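Local coordinates for peptidoglycan recognition protein 3 (Branchiostoma belcheri tsingtauense, PDB 4Z8I) that probably cleaves bacterial peptidoglycan as a zinc-containing N-acetylmuramoyl-L-alanine amidase that also carries a chitin-binding domain, at residues Q170-S175 with N213-D218; S84-K89 with K192-Y197; P22-P27 with V53-G58. All coordinates share one frame; numbering follows the deposited sequence.

Interaction 1. Residues Q170-S175 with N213-D218; sequences QKPTAS and NLLYDD
Lys171 crosses Leu214 and Asp218 at about a right angle, touching the first with its middle and the second with its end. Its CG lies 3.6 Å from Leu214 CB, an aliphatic touch. Further out the chain bends (chi3 69°), which brings CE to 3.7 Å from Asp218 CB. NZ then forms a salt bridge with Asp218 OD1 at 3.1 Å, meeting that oxygen on its anti side and 30° out of the carboxylate plane. The other oxygen, OD2, accepts from Trp222 NE1, so two donors fix the rotation of the carboxylate. An alanine in place of Asp218 would probably leave Lys171 NZ without its charged mate and Trp222 NE1 without its acceptor. The side chains of Pro172 and Leu215 also cross at about a right angle, Pro172 CG being 3.9 Å from Leu215 CD1, a purely apolar touch. The helix 213-218 is thus joined to the turn leading into helix 174-190, where Thr173 is the N-cap residue. Phe163 of strand 158-163 touches both Pro172 and Leu215, while Ile177 of helix 174-190 meets Pro172 and Asp218.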
loop_
_atom_site.group_PDB
_atom_site.type_symbol
_atom_site.label_atom_id
_atom_site.label_comp_id
_atom_site.label_asym_id
_atom_site.label_seq_id
_atom_site.Cartn_x
_atom_site.Cartn_y
_atom_site.Cartn_z
ATOM N N GLN A 170 -6.117 14.034 12.392
ATOM C CA GLN A 170 -5.778 14.315 11.001
ATOM C C GLN A 170 -5.988 13.078 10.142
ATOM O O GLN A 170 -6.129 11.971 10.658
ATOM C CB GLN A 170 -4.315 14.751 10.878
ATOM C CG GLN A 170 -4.058 16.228 11.111
ATOM C CD GLN A 170 -2.656 16.641 10.697
ATOM O OE1 GLN A 170 -1.802 15.798 10.414
ATOM N NE2 GLN A 170 -2.414 17.947 10.653
ATOM N N LYS A 171 -6.007 13.271 8.829
ATOM C CA LYS A 171 -5.957 12.154 7.893
ATOM C C LYS A 171 -4.730 12.340 7.015
ATOM O O LYS A 171 -4.343 13.471 6.726
ATOM C CB LYS A 171 -7.228 12.090 7.040
ATOM C CG LYS A 171 -8.494 11.846 7.849
ATOM C CD LYS A 171 -9.749 11.844 6.988
ATOM C CE LYS A 171 -9.802 10.637 6.069
ATOM N NZ LYS A 171 -11.070 10.597 5.281
ATOM N N PRO A 172 -4.099 11.233 6.603
ATOM C CA PRO A 172 -2.938 11.325 5.710
ATOM C C PRO A 172 -3.321 11.968 4.382
ATOM O O PRO A 172 -4.509 12.097 4.085
ATOM C CB PRO A 172 -2.555 9.858 5.487
ATOM C CG PRO A 172 -3.122 9.128 6.664
ATOM C CD PRO A 172 -4.392 9.844 6.995
ATOM N N THR A 173 -2.331 12.375 3.597
ATOM C CA THR A 173 -2.598 12.936 2.278
ATOM C C THR A 173 -3.208 11.861 1.382
ATOM O O THR A 173 -2.976 10.669 1.587
ATOM C CB THR A 173 -1.315 13.496 1.632
ATOM O OG1 THR A 173 -0.363 12.440 1.451
ATOM C CG2 THR A 173 -0.704 14.569 2.515
ATOM N N ALA A 174 -3.995 12.279 0.396
ATOM C CA ALA A 174 -4.637 11.336 -0.511
ATOM C C ALA A 174 -3.599 10.470 -1.211
ATOM O O ALA A 174 -3.857 9.308 -1.526
ATOM C CB ALA A 174 -5.490 12.074 -1.527
ATOM N N SER A 175 -2.419 11.040 -1.441
ATOM C CA SER A 175 -1.327 10.303 -2.073
ATOM C C SER A 175 -0.822 9.167 -1.187
ATOM O O SER A 175 -0.429 8.112 -1.683
ATOM C CB SER A 175 -0.178 11.246 -2.439
ATOM O OG SER A 175 0.334 11.897 -1.292
ATOM N N ASN A 213 -7.833 7.709 15.235
ATOM C CA ASN A 213 -9.266 7.756 14.936
ATOM C C ASN A 213 -9.646 7.991 13.471
ATOM O O ASN A 213 -10.381 7.199 12.889
ATOM C CB ASN A 213 -9.966 8.796 15.819
ATOM C CG ASN A 213 -10.136 8.332 17.254
ATOM O OD1 ASN A 213 -10.213 7.136 17.530
ATOM N ND2 ASN A 213 -10.206 9.283 18.176
ATOM N N LEU A 214 -9.158 9.080 12.885
ATOM C CA LEU A 214 -9.572 9.469 11.533
ATOM C C LEU A 214 -9.089 8.516 10.435
ATOM O O LEU A 214 -9.838 8.191 9.509
ATOM C CB LEU A 214 -9.149 10.908 11.224
ATOM C CG LEU A 214 -9.817 12.008 12.053
ATOM C CD1 LEU A 214 -9.730 13.347 11.345
ATOM C CD2 LEU A 214 -11.260 11.659 12.340
ATOM N N LEU A 215 -7.842 8.071 10.539
ATOM C CA LEU A 215 -7.316 7.086 9.604
ATOM C C LEU A 215 -8.085 5.771 9.730
ATOM O O LEU A 215 -8.403 5.125 8.726
ATOM C CB LEU A 215 -5.823 6.858 9.846
ATOM C CG LEU A 215 -5.170 5.796 8.963
ATOM C CD1 LEU A 215 -5.422 6.102 7.499
ATOM C CD2 LEU A 215 -3.680 5.708 9.241
ATOM N N TYR A 216 -8.388 5.388 10.968
ATOM C CA TYR A 216 -9.169 4.185 11.231
ATOM C C TYR A 216 -10.566 4.310 10.636
ATOM O O TYR A 216 -11.137 3.325 10.176
ATOM C CB TYR A 216 -9.258 3.912 12.733
ATOM C CG TYR A 216 -10.034 2.666 13.094
ATOM C CD1 TYR A 216 -9.482 1.405 12.907
ATOM C CD2 TYR A 216 -11.310 2.751 13.630
ATOM C CE1 TYR A 216 -10.184 0.265 13.237
ATOM C CE2 TYR A 216 -12.019 1.616 13.963
ATOM C CZ TYR A 216 -11.451 0.377 13.767
ATOM O OH TYR A 216 -12.157 -0.754 14.100
ATOM N N ASP A 217 -11.111 5.524 10.652
ATOM C CA ASP A 217 -12.401 5.781 10.024
ATOM C C ASP A 217 -12.287 5.626 8.512
ATOM O O ASP A 217 -13.171 5.058 7.872
ATOM C CB ASP A 217 -12.919 7.181 10.371
ATOM C CG ASP A 217 -13.522 7.258 11.763
ATOM O OD1 ASP A 217 -13.864 6.198 12.330
ATOM O OD2 ASP A 217 -13.664 8.385 12.285
ATOM N N ASP A 218 -11.193 6.128 7.943
ATOM C CA ASP A 218 -11.005 6.059 6.496
ATOM C C ASP A 218 -10.854 4.620 6.000
ATOM O O ASP A 218 -11.425 4.255 4.973
ATOM C CB ASP A 218 -9.811 6.912 6.055
ATOM C CG ASP A 218 -9.682 7.005 4.542
ATOM O OD1 ASP A 218 -10.385 7.838 3.930
ATOM O OD2 ASP A 218 -8.871 6.253 3.963
#

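Interaction 2. Residues S84-K89 with K192-Y197; sequences SLPVPK and KIRSGY
One face of the Arg194 guanidinium meets the Pro86 ring at a single atom: Pro86 CG stands 4.0 Å above the plane, displaced toward the rim. Lower down the same side chain Arg194 CG comes to 3.6 Å from Pro86 CG; the Arg194 chain is extended from CG to NE, and the two side chains cross obliquely. This packing flanks a parallel beta bridge, Val87 with Ile193, at the start of strand 87-94 in the mixed sheet of the amidase fold. The bridge lies where a beta-alpha-beta crossover ends: strand 158-163 leads through helix 174-190 to 193-194 and then 197-201, with strand 87-94 lying between the parallel strands 158-163 and 197-201.

Two nearly straight bonds define the register. Val87 N donates to Lys192 O at 2.8 Å (160° at the hydrogen), and Arg194 N donates to Val87 O at 3.0 Å (169°). Val87 therefore supplies both its N-H and its carbonyl to the residues bracketing Ile193, the pattern expected of a parallel pair. The side chains of Val87 and Ile193 lie on one face of the sheet, where Ile193 packs on Val188 of helix 174-190.

Before the bridge, the peptide bond leading into Pro86 is cis. Leu85 CD1 rests 3.9 Å from Lys192 CD, a carbon placed by the bend at chi2 (-70°); Lys192 NZ goes on to a salt bridge with Asp145. Beyond the bridge, the inverse gamma turn centred on Gly196 carries the chain toward strand 197-201, and there Tyr197 CA makes a CA-H...O contact with Pro88 O at 3.2 Å.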
loop_
_atom_site.group_PDB
_atom_site.type_symbol
_atom_site.label_atom_id
_atom_site.label_comp_id
_atom_site.label_asym_id
_atom_site.label_seq_id
_atom_site.Cartn_x
_atom_site.Cartn_y
_atom_site.Cartn_z
ATOM N N SER A 84 4.997 -17.136 6.219
ATOM C CA SER A 84 4.356 -18.118 5.362
ATOM C C SER A 84 3.512 -17.361 4.343
ATOM O O SER A 84 2.604 -16.615 4.710
ATOM C CB SER A 84 3.479 -19.058 6.185
ATOM O OG SER A 84 2.938 -20.088 5.378
ATOM N N LEU A 85 3.825 -17.539 3.065
ATOM C CA LEU A 85 3.108 -16.839 2.007
ATOM C C LEU A 85 2.096 -17.766 1.340
ATOM O O LEU A 85 2.311 -18.977 1.275
ATOM C CB LEU A 85 4.094 -16.265 0.982
ATOM C CG LEU A 85 5.068 -15.215 1.522
ATOM C CD1 LEU A 85 6.078 -14.804 0.467
ATOM C CD2 LEU A 85 4.317 -14.000 2.035
ATOM N N PRO A 86 0.976 -17.206 0.854
ATOM C CA PRO A 86 0.611 -15.788 0.917
ATOM C C PRO A 86 0.026 -15.410 2.275
ATOM O O PRO A 86 -0.340 -16.284 3.061
ATOM C CB PRO A 86 -0.460 -15.665 -0.163
ATOM C CG PRO A 86 -1.116 -16.996 -0.165
ATOM C CD PRO A 86 -0.030 -17.995 0.118
ATOM N N VAL A 87 -0.058 -14.112 2.539
ATOM C CA VAL A 87 -0.508 -13.615 3.832
ATOM C C VAL A 87 -2.027 -13.424 3.877
ATOM O O VAL A 87 -2.624 -12.887 2.940
ATOM C CB VAL A 87 0.242 -12.314 4.206
ATOM C CG1 VAL A 87 -0.296 -11.713 5.487
ATOM C CG2 VAL A 87 1.734 -12.578 4.312
ATOM N N PRO A 88 -2.658 -13.893 4.965
ATOM C CA PRO A 88 -4.107 -13.826 5.176
ATOM C C PRO A 88 -4.623 -12.412 5.391
ATOM O O PRO A 88 -5.699 -12.088 4.893
ATOM C CB PRO A 88 -4.313 -14.619 6.473
ATOM C CG PRO A 88 -3.110 -15.457 6.615
ATOM C CD PRO A 88 -1.987 -14.689 6.005
ATOM N N LYS A 89 -3.885 -11.585 6.126
ATOM C CA LYS A 89 -4.438 -10.303 6.552
ATOM C C LYS A 89 -3.473 -9.110 6.524
ATOM O O LYS A 89 -2.259 -9.275 6.558
ATOM C CB LYS A 89 -5.092 -10.456 7.928
ATOM C CG LYS A 89 -4.312 -11.311 8.910
ATOM C CD LYS A 89 -5.208 -11.849 10.024
ATOM C CE LYS A 89 -5.917 -13.122 9.606
ATOM N NZ LYS A 89 -6.674 -13.743 10.727
ATOM N N LYS A 192 1.688 -12.303 -2.707
ATOM C CA LYS A 192 2.247 -12.101 -1.376
ATOM C C LYS A 192 1.108 -11.974 -0.374
ATOM O O LYS A 192 1.235 -12.351 0.793
ATOM C CB LYS A 192 3.100 -10.832 -1.340
ATOM C CG LYS A 192 4.243 -10.811 -2.334
ATOM C CD LYS A 192 5.331 -11.808 -1.964
ATOM C CE LYS A 192 6.507 -11.711 -2.931
ATOM N NZ LYS A 192 7.679 -12.497 -2.456
ATOM N N ILE A 193 -0.005 -11.430 -0.852
ATOM C CA ILE A 193 -1.212 -11.274 -0.056
ATOM C C ILE A 193 -2.351 -11.982 -0.780
ATOM O O ILE A 193 -2.518 -11.809 -1.990
ATOM C CB ILE A 193 -1.583 -9.787 0.097
ATOM C CG1 ILE A 193 -0.361 -8.965 0.506
ATOM C CG2 ILE A 193 -2.706 -9.609 1.099
ATOM C CD1 ILE A 193 -0.622 -7.480 0.557
ATOM N N ARG A 194 -3.124 -12.781 -0.050
ATOM C CA ARG A 194 -4.289 -13.452 -0.623
ATOM C C ARG A 194 -5.272 -12.436 -1.188
ATOM O O ARG A 194 -5.351 -11.306 -0.709
ATOM C CB ARG A 194 -4.995 -14.301 0.434
ATOM C CG ARG A 194 -4.197 -15.501 0.903
ATOM C CD ARG A 194 -4.999 -16.364 1.862
ATOM N NE ARG A 194 -4.372 -17.665 2.073
ATOM C CZ ARG A 194 -4.592 -18.729 1.309
ATOM N NH1 ARG A 194 -3.980 -19.877 1.567
ATOM N NH2 ARG A 194 -5.427 -18.644 0.282
ATOM N N SER A 195 -6.014 -12.839 -2.214
ATOM C CA SER A 195 -7.017 -11.964 -2.803
ATOM C C SER A 195 -8.175 -11.805 -1.827
ATOM O O SER A 195 -8.785 -10.738 -1.734
ATOM C CB SER A 195 -7.512 -12.529 -4.133
ATOM O OG SER A 195 -8.087 -13.811 -3.958
ATOM N N GLY A 196 -8.469 -12.871 -1.091
ATOM C CA GLY A 196 -9.503 -12.823 -0.076
ATOM C C GLY A 196 -8.918 -12.437 1.267
ATOM O O GLY A 196 -9.219 -13.056 2.287
ATOM N N TYR A 197 -8.078 -11.405 1.263
ATOM C CA TYR A 197 -7.411 -10.956 2.478
ATOM C C TYR A 197 -8.355 -10.162 3.373
ATOM O O TYR A 197 -9.379 -9.658 2.918
ATOM C CB TYR A 197 -6.164 -10.124 2.142
ATOM C CG TYR A 197 -6.451 -8.735 1.619
ATOM C CD1 TYR A 197 -6.570 -7.656 2.489
ATOM C CD2 TYR A 197 -6.586 -8.497 0.255
ATOM C CE1 TYR A 197 -6.831 -6.386 2.022
ATOM C CE2 TYR A 197 -6.846 -7.227 -0.222
ATOM C CZ TYR A 197 -6.968 -6.178 0.666
ATOM O OH TYR A 197 -7.225 -4.912 0.202
#

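Interaction 3. Residues P22-P27 with V53-G58; sequences PGECNP and VDYSAG
Glu24 and Tyr55 supply the aromatic part of the contact. Glu24 CB sits over the tyrosine face, 3.8 Å from the ring centroid and 26° off the normal, which meets the criterion for a CH-pi interaction. Torsion chi1 of Glu24 (-54°) puts CG beside the backbone N, and from there the extended chain runs past the rim of the ring beside CE1 and OH. The carboxylate, its plane turned 26° from that of the ring, sits beyond the CE1 rim, with Glu24 CD 3.4 Å from Tyr55 CE1. Cys25 N is stationed over the same face as Glu24 CB, nearer the CD2 and CE2 side. On the opposite face Val53 CG1 stands 3.4 Å above the ring plane, so the ring lies between 22-27 and Val53 of the preceding strand 53-54.

Apolar and van der Waals touches extend the contact along the backbone. Cys25 CB approaches Tyr55 CD2 to 3.9 Å, and Pro27 CB lies 3.3 Å from Tyr55 O. Cys25 is also disulfide-bonded to Cys40, so this ring packs beside one of the cross-links of the small cystine-rich module, probably the chitin-binding domain. Its three-stranded antiparallel sheet has strand 53-54 at one edge, beside 33-34.

No hydrogen bond passes between the two segments; the backbone of Tyr55 is tied instead to His32. Within 53-58, Asp54 OD1 accepts from Ser56 N at 3.1 Å, forming an Asx turn, with the donor above the carboxylate plane. A type I beta turn spans Asp54 to Ala57, its closing bond from Ala57 N to Asp54 O being weak at 3.4 Å.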
loop_
_atom_site.group_PDB
_atom_site.type_symbol
_atom_site.label_atom_id
_atom_site.label_comp_id
_atom_site.label_asym_id
_atom_site.label_seq_id
_atom_site.Cartn_x
_atom_site.Cartn_y
_atom_site.Cartn_z
ATOM N N PRO A 22 -9.232 10.354 -22.622
ATOM C CA PRO A 22 -10.146 9.210 -22.730
ATOM C C PRO A 22 -10.478 8.562 -21.390
ATOM O O PRO A 22 -9.730 8.715 -20.421
ATOM C CB PRO A 22 -9.351 8.206 -23.575
ATOM C CG PRO A 22 -8.244 8.991 -24.198
ATOM C CD PRO A 22 -7.921 10.059 -23.220
ATOM N N GLY A 23 -11.603 7.855 -21.342
ATOM C CA GLY A 23 -11.967 7.093 -20.163
ATOM C C GLY A 23 -10.962 5.979 -19.949
ATOM O O GLY A 23 -10.548 5.318 -20.902
ATOM N N GLU A 24 -10.562 5.769 -18.700
ATOM C CA GLU A 24 -9.517 4.799 -18.404
ATOM C C GLU A 24 -10.062 3.568 -17.690
ATOM O O GLU A 24 -11.260 3.292 -17.735
ATOM C CB GLU A 24 -8.411 5.453 -17.575
ATOM C CG GLU A 24 -7.848 6.721 -18.202
ATOM C CD GLU A 24 -6.711 7.323 -17.399
ATOM O OE1 GLU A 24 -6.436 6.829 -16.283
ATOM O OE2 GLU A 24 -6.091 8.291 -17.890
ATOM N N CYS A 25 -9.174 2.828 -17.037
ATOM C CA CYS A 25 -9.572 1.624 -16.320
ATOM C C CYS A 25 -8.889 1.546 -14.959
ATOM O O CYS A 25 -7.745 1.971 -14.805
ATOM C CB CYS A 25 -9.257 0.375 -17.148
ATOM S SG CYS A 25 -10.276 0.188 -18.634
ATOM N N ASN A 26 -9.608 1.008 -13.979
ATOM C CA ASN A 26 -9.088 0.817 -12.630
ATOM C C ASN A 26 -7.882 -0.119 -12.621
ATOM O O ASN A 26 -8.020 -1.314 -12.887
ATOM C CB ASN A 26 -10.197 0.262 -11.731
ATOM C CG ASN A 26 -9.777 0.139 -10.280
ATOM O OD1 ASN A 26 -8.757 0.686 -9.860
ATOM N ND2 ASN A 26 -10.575 -0.579 -9.501
ATOM N N PRO A 27 -6.694 0.425 -12.308
ATOM C CA PRO A 27 -5.428 -0.318 -12.350
ATOM C C PRO A 27 -5.441 -1.506 -11.403
ATOM O O PRO A 27 -4.733 -2.489 -11.617
ATOM C CB PRO A 27 -4.403 0.711 -11.858
ATOM C CG PRO A 27 -5.038 2.034 -12.080
ATOM C CD PRO A 27 -6.500 1.816 -11.862
ATOM N N VAL A 53 -4.830 -0.067 -24.054
ATOM C CA VAL A 53 -4.043 0.532 -22.982
ATOM C C VAL A 53 -4.134 -0.318 -21.721
ATOM O O VAL A 53 -5.227 -0.562 -21.209
ATOM C CB VAL A 53 -4.511 1.966 -22.652
ATOM C CG1 VAL A 53 -3.543 2.623 -21.680
ATOM C CG2 VAL A 53 -4.629 2.798 -23.917
ATOM N N ASP A 54 -2.985 -0.778 -21.230
ATOM C CA ASP A 54 -2.939 -1.544 -19.990
ATOM C C ASP A 54 -2.577 -0.622 -18.830
ATOM O O ASP A 54 -1.421 -0.220 -18.678
ATOM C CB ASP A 54 -1.940 -2.699 -20.105
ATOM C CG ASP A 54 -1.885 -3.560 -18.850
ATOM O OD1 ASP A 54 -2.778 -3.434 -17.983
ATOM O OD2 ASP A 54 -0.947 -4.376 -18.737
ATOM N N TYR A 55 -3.574 -0.292 -18.014
ATOM C CA TYR A 55 -3.390 0.655 -16.919
ATOM C C TYR A 55 -2.757 0.025 -15.678
ATOM O O TYR A 55 -2.666 0.660 -14.628
ATOM C CB TYR A 55 -4.715 1.346 -16.578
ATOM C CG TYR A 55 -5.172 2.304 -17.656
ATOM C CD1 TYR A 55 -4.782 3.635 -17.637
ATOM C CD2 TYR A 55 -5.978 1.873 -18.699
ATOM C CE1 TYR A 55 -5.184 4.508 -18.621
ATOM C CE2 TYR A 55 -6.389 2.742 -19.687
ATOM C CZ TYR A 55 -5.987 4.060 -19.643
ATOM O OH TYR A 55 -6.392 4.932 -20.627
ATOM N N SER A 56 -2.309 -1.220 -15.810
ATOM C CA SER A 56 -1.567 -1.888 -14.748
ATOM C C SER A 56 -0.168 -1.309 -14.653
ATOM O O SER A 56 0.497 -1.420 -13.624
ATOM C CB SER A 56 -1.454 -3.381 -15.039
ATOM O OG SER A 56 -2.718 -3.931 -15.331
ATOM N N ALA A 57 0.271 -0.696 -15.745
ATOM C CA ALA A 57 1.646 -0.241 -15.876
ATOM C C ALA A 57 1.753 1.281 -15.829
ATOM O O ALA A 57 0.826 1.993 -16.218
ATOM C CB ALA A 57 2.241 -0.774 -17.167
ATOM N N GLY A 58 2.892 1.773 -15.355
ATOM C CA GLY A 58 3.128 3.203 -15.298
ATOM C C GLY A 58 3.179 3.739 -13.885
ATOM O O GLY A 58 3.122 2.976 -12.920
#

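Overall arrangement
Interaction 3 comes first along the chain and is complete before the others begin, within the small disulfide-linked module and its three-stranded sheet. Interactions 1 and 2 interleave in the amidase part: 84-89 opens, 170-175 follows, then 192-197 and 213-218. They involve opposite ends of one helix, since 170-175 leads into 174-190 and 192-197 follows it. Their centres are about 24 Å apart and their nearest atoms about 11 Å; the centre of interaction 3 lies about 26 and 25 Å from those of interactions 1 and 2. The Leu215 side chain of interaction 1 lies about 9 Å from the zinc. Interaction 3 belongs to a different sheet from that of interaction 2, consistent with a chitin-binding domain fused to a catalytic one.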